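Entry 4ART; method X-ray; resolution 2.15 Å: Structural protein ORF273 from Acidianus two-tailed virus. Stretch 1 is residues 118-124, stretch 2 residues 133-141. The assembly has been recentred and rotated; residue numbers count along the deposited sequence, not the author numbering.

Stretch 1 118-124: KFYLEKA
Stretch 2, residues 133-141: PTPNLKYYI

A leucine methyl sits almost squarely on a phenylalanine ring: Leu137 CD2 lies 3.4 Å from the centroid of the Phe119 ring, only 15° off its normal, and 3.3 Å from Phe119 CD1. The rotamers in this tight CH-pi contact are chi1 m (-60°) with chi2 at -24° for Phe119, and t, p for Leu137, whose CA-to-CB bond is directed toward the helix. The edge of the same ring meets Tyr140, with Phe119 CE2 4.3 Å from Tyr140 CD1; the CA-to-CB bond of Tyr140 (chi1 t, chi2 81°) is also directed toward the helix.

The frame is a helix that enters from earlier in the chain and runs to 123 (phi/psi near -60/-45), carried by Glu122 N to Lys118 O and Lys123 N to Phe119 O, each 3.1 Å. It packs against a loop that becomes a strand at 139; from Pro135 to Tyr140 this stretch runs across the helix and partly back against its direction. The nearest CA atoms are Lys123 CA and Pro135 CA, 4.3 Å apart. Here Pro135 (phi/psi -73/-20, C-gamma endo) brings its CB within 3.8 Å of Glu122 O.

The CA-to-CB bond of Glu122 is directed toward the loop; the side chain is m, t with chi3 near -1°. Its OE1 accepts a hydrogen bond from Thr134 N (phi/psi -121/76) at 3.1 Å, with 153° at the hydrogen. A water donates to Glu122 OE1 at 2.7 Å and accepts a weak bond from Thr134 OG1 at 3.4 Å.

The CA-to-CB bond of Lys123 lies sideways to the loop, yet the side chain's end comes nearer, chi1 to chi4 all t. Its CG passes 3.3 Å from Pro135 O, and its NZ gives a weak hydrogen bond to Leu137 O, also 3.3 Å. The rule: apolar packing at Phe119, then successive polar side chains reaching loop backbone atoms.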

# COMPACT_ATOMS: atom_id res chain seq x y z
N LYS A 118 -6.50 -8.15 14.06
CA LYS A 118 -5.58 -9.00 14.82
C LYS A 118 -5.46 -8.48 16.26
O LYS A 118 -5.64 -9.25 17.21
CB LYS A 118 -4.19 -9.04 14.14
CG LYS A 118 -3.09 -9.72 14.96
CD LYS A 118 -1.77 -9.79 14.20
CE LYS A 118 -0.92 -8.57 14.28
NZ LYS A 118 0.20 -8.62 13.30
N PHE A 119 -5.18 -7.19 16.41
CA PHE A 119 -5.04 -6.52 17.70
C PHE A 119 -6.33 -6.62 18.54
O PHE A 119 -6.23 -6.96 19.71
CB PHE A 119 -4.58 -5.06 17.51
CG PHE A 119 -3.24 -4.84 16.80
CD1 PHE A 119 -2.26 -5.83 16.81
CD2 PHE A 119 -2.93 -3.62 16.20
CE1 PHE A 119 -1.00 -5.60 16.20
CE2 PHE A 119 -1.67 -3.41 15.59
CZ PHE A 119 -0.72 -4.40 15.59
N TYR A 120 -7.53 -6.42 17.93
CA TYR A 120 -8.81 -6.55 18.66
C TYR A 120 -9.03 -7.98 19.11
O TYR A 120 -9.34 -8.20 20.28
CB TYR A 120 -10.03 -6.05 17.84
CG TYR A 120 -11.36 -6.41 18.50
CD1 TYR A 120 -11.91 -5.60 19.49
CD2 TYR A 120 -12.02 -7.61 18.18
CE1 TYR A 120 -13.08 -5.97 20.16
CE2 TYR A 120 -13.20 -7.97 18.82
CZ TYR A 120 -13.73 -7.15 19.81
OH TYR A 120 -14.89 -7.54 20.45
N LEU A 121 -8.90 -8.96 18.17
CA LEU A 121 -9.10 -10.37 18.48
C LEU A 121 -8.27 -10.83 19.66
O LEU A 121 -8.80 -11.44 20.59
CB LEU A 121 -8.85 -11.26 17.26
CG LEU A 121 -9.92 -11.23 16.15
CD1 LEU A 121 -9.40 -11.91 14.92
CD2 LEU A 121 -11.24 -11.87 16.59
N GLU A 122 -6.98 -10.49 19.66
CA GLU A 122 -6.03 -10.88 20.71
C GLU A 122 -6.28 -10.19 22.04
O GLU A 122 -6.09 -10.81 23.09
CB GLU A 122 -4.60 -10.67 20.25
CG GLU A 122 -4.27 -11.70 19.20
CD GLU A 122 -2.97 -11.60 18.44
OE1 GLU A 122 -2.17 -10.66 18.65
OE2 GLU A 122 -2.72 -12.54 17.65
N LYS A 123 -6.71 -8.93 21.99
CA LYS A 123 -7.03 -8.14 23.18
C LYS A 123 -8.30 -8.71 23.81
O LYS A 123 -8.39 -8.70 25.02
CB LYS A 123 -7.18 -6.64 22.85
CG LYS A 123 -6.86 -5.73 24.02
CD LYS A 123 -7.13 -4.26 23.74
CE LYS A 123 -6.86 -3.47 24.99
NZ LYS A 123 -6.84 -2.00 24.75
N ALA A 124 -9.24 -9.25 23.00
CA ALA A 124 -10.50 -9.85 23.46
C ALA A 124 -10.35 -11.29 23.96
O ALA A 124 -11.33 -11.87 24.44
CB ALA A 124 -11.55 -9.78 22.36
N PRO A 133 0.25 -14.06 20.61
CA PRO A 133 -0.64 -12.91 20.81
C PRO A 133 0.02 -11.71 21.50
O PRO A 133 0.99 -11.88 22.24
CB PRO A 133 -1.78 -13.51 21.66
CG PRO A 133 -1.13 -14.60 22.45
CD PRO A 133 -0.07 -15.17 21.54
N THR A 134 -0.54 -10.51 21.26
CA THR A 134 -0.13 -9.22 21.88
C THR A 134 -1.40 -8.73 22.61
O THR A 134 -2.15 -7.89 22.08
CB THR A 134 0.42 -8.25 20.80
OG1 THR A 134 1.33 -8.97 19.95
CG2 THR A 134 1.09 -7.05 21.34
N PRO A 135 -1.72 -9.34 23.77
CA PRO A 135 -2.99 -9.03 24.43
C PRO A 135 -3.13 -7.68 25.11
O PRO A 135 -4.27 -7.30 25.36
CB PRO A 135 -3.15 -10.18 25.44
CG PRO A 135 -1.77 -10.52 25.80
CD PRO A 135 -0.98 -10.39 24.52
N ASN A 136 -2.03 -6.99 25.45
CA ASN A 136 -2.11 -5.72 26.22
C ASN A 136 -1.84 -4.42 25.42
O ASN A 136 -1.57 -3.33 25.98
CB ASN A 136 -1.26 -5.84 27.48
CG ASN A 136 -1.41 -7.20 28.14
OD1 ASN A 136 -2.53 -7.73 28.33
ND2 ASN A 136 -0.31 -7.84 28.45
N LEU A 137 -1.95 -4.54 24.10
CA LEU A 137 -1.75 -3.47 23.14
C LEU A 137 -2.92 -2.49 23.25
O LEU A 137 -4.08 -2.89 23.11
CB LEU A 137 -1.70 -4.12 21.77
CG LEU A 137 -1.18 -3.32 20.62
CD1 LEU A 137 0.17 -2.78 20.86
CD2 LEU A 137 -1.06 -4.19 19.47
N LYS A 138 -2.63 -1.22 23.52
CA LYS A 138 -3.69 -0.21 23.63
C LYS A 138 -3.70 0.72 22.41
O LYS A 138 -4.77 1.12 21.95
CB LYS A 138 -3.52 0.60 24.92
CG LYS A 138 -4.71 1.51 25.26
CD LYS A 138 -4.50 2.20 26.59
CE LYS A 138 -5.56 3.22 26.91
NZ LYS A 138 -6.78 2.58 27.48
N TYR A 139 -2.51 1.05 21.88
CA TYR A 139 -2.41 2.02 20.80
C TYR A 139 -1.76 1.57 19.53
O TYR A 139 -0.83 0.76 19.53
CB TYR A 139 -1.67 3.28 21.29
CG TYR A 139 -2.38 4.04 22.39
CD1 TYR A 139 -3.40 4.93 22.11
CD2 TYR A 139 -1.97 3.92 23.72
CE1 TYR A 139 -4.03 5.66 23.12
CE2 TYR A 139 -2.60 4.64 24.74
CZ TYR A 139 -3.63 5.51 24.44
OH TYR A 139 -4.28 6.23 25.42
N TYR A 140 -2.26 2.12 18.43
CA TYR A 140 -1.68 1.97 17.12
C TYR A 140 -1.15 3.36 16.75
O TYR A 140 -1.89 4.34 16.80
CB TYR A 140 -2.67 1.43 16.06
CG TYR A 140 -2.10 1.58 14.66
CD1 TYR A 140 -1.19 0.66 14.15
CD2 TYR A 140 -2.38 2.70 13.88
CE1 TYR A 140 -0.61 0.84 12.89
CE2 TYR A 140 -1.79 2.91 12.64
CZ TYR A 140 -0.92 1.97 12.14
OH TYR A 140 -0.41 2.19 10.88
N ILE A 141 0.14 3.43 16.40
CA ILE A 141 0.76 4.73 16.07
C ILE A 141 1.27 4.73 14.63
O ILE A 141 2.01 3.85 14.23
CB ILE A 141 1.88 5.11 17.09
CG1 ILE A 141 1.36 5.07 18.54
CG2 ILE A 141 2.51 6.46 16.75
CD1 ILE A 141 2.43 5.37 19.64
O HOH W 1 0.30 -11.10 17.53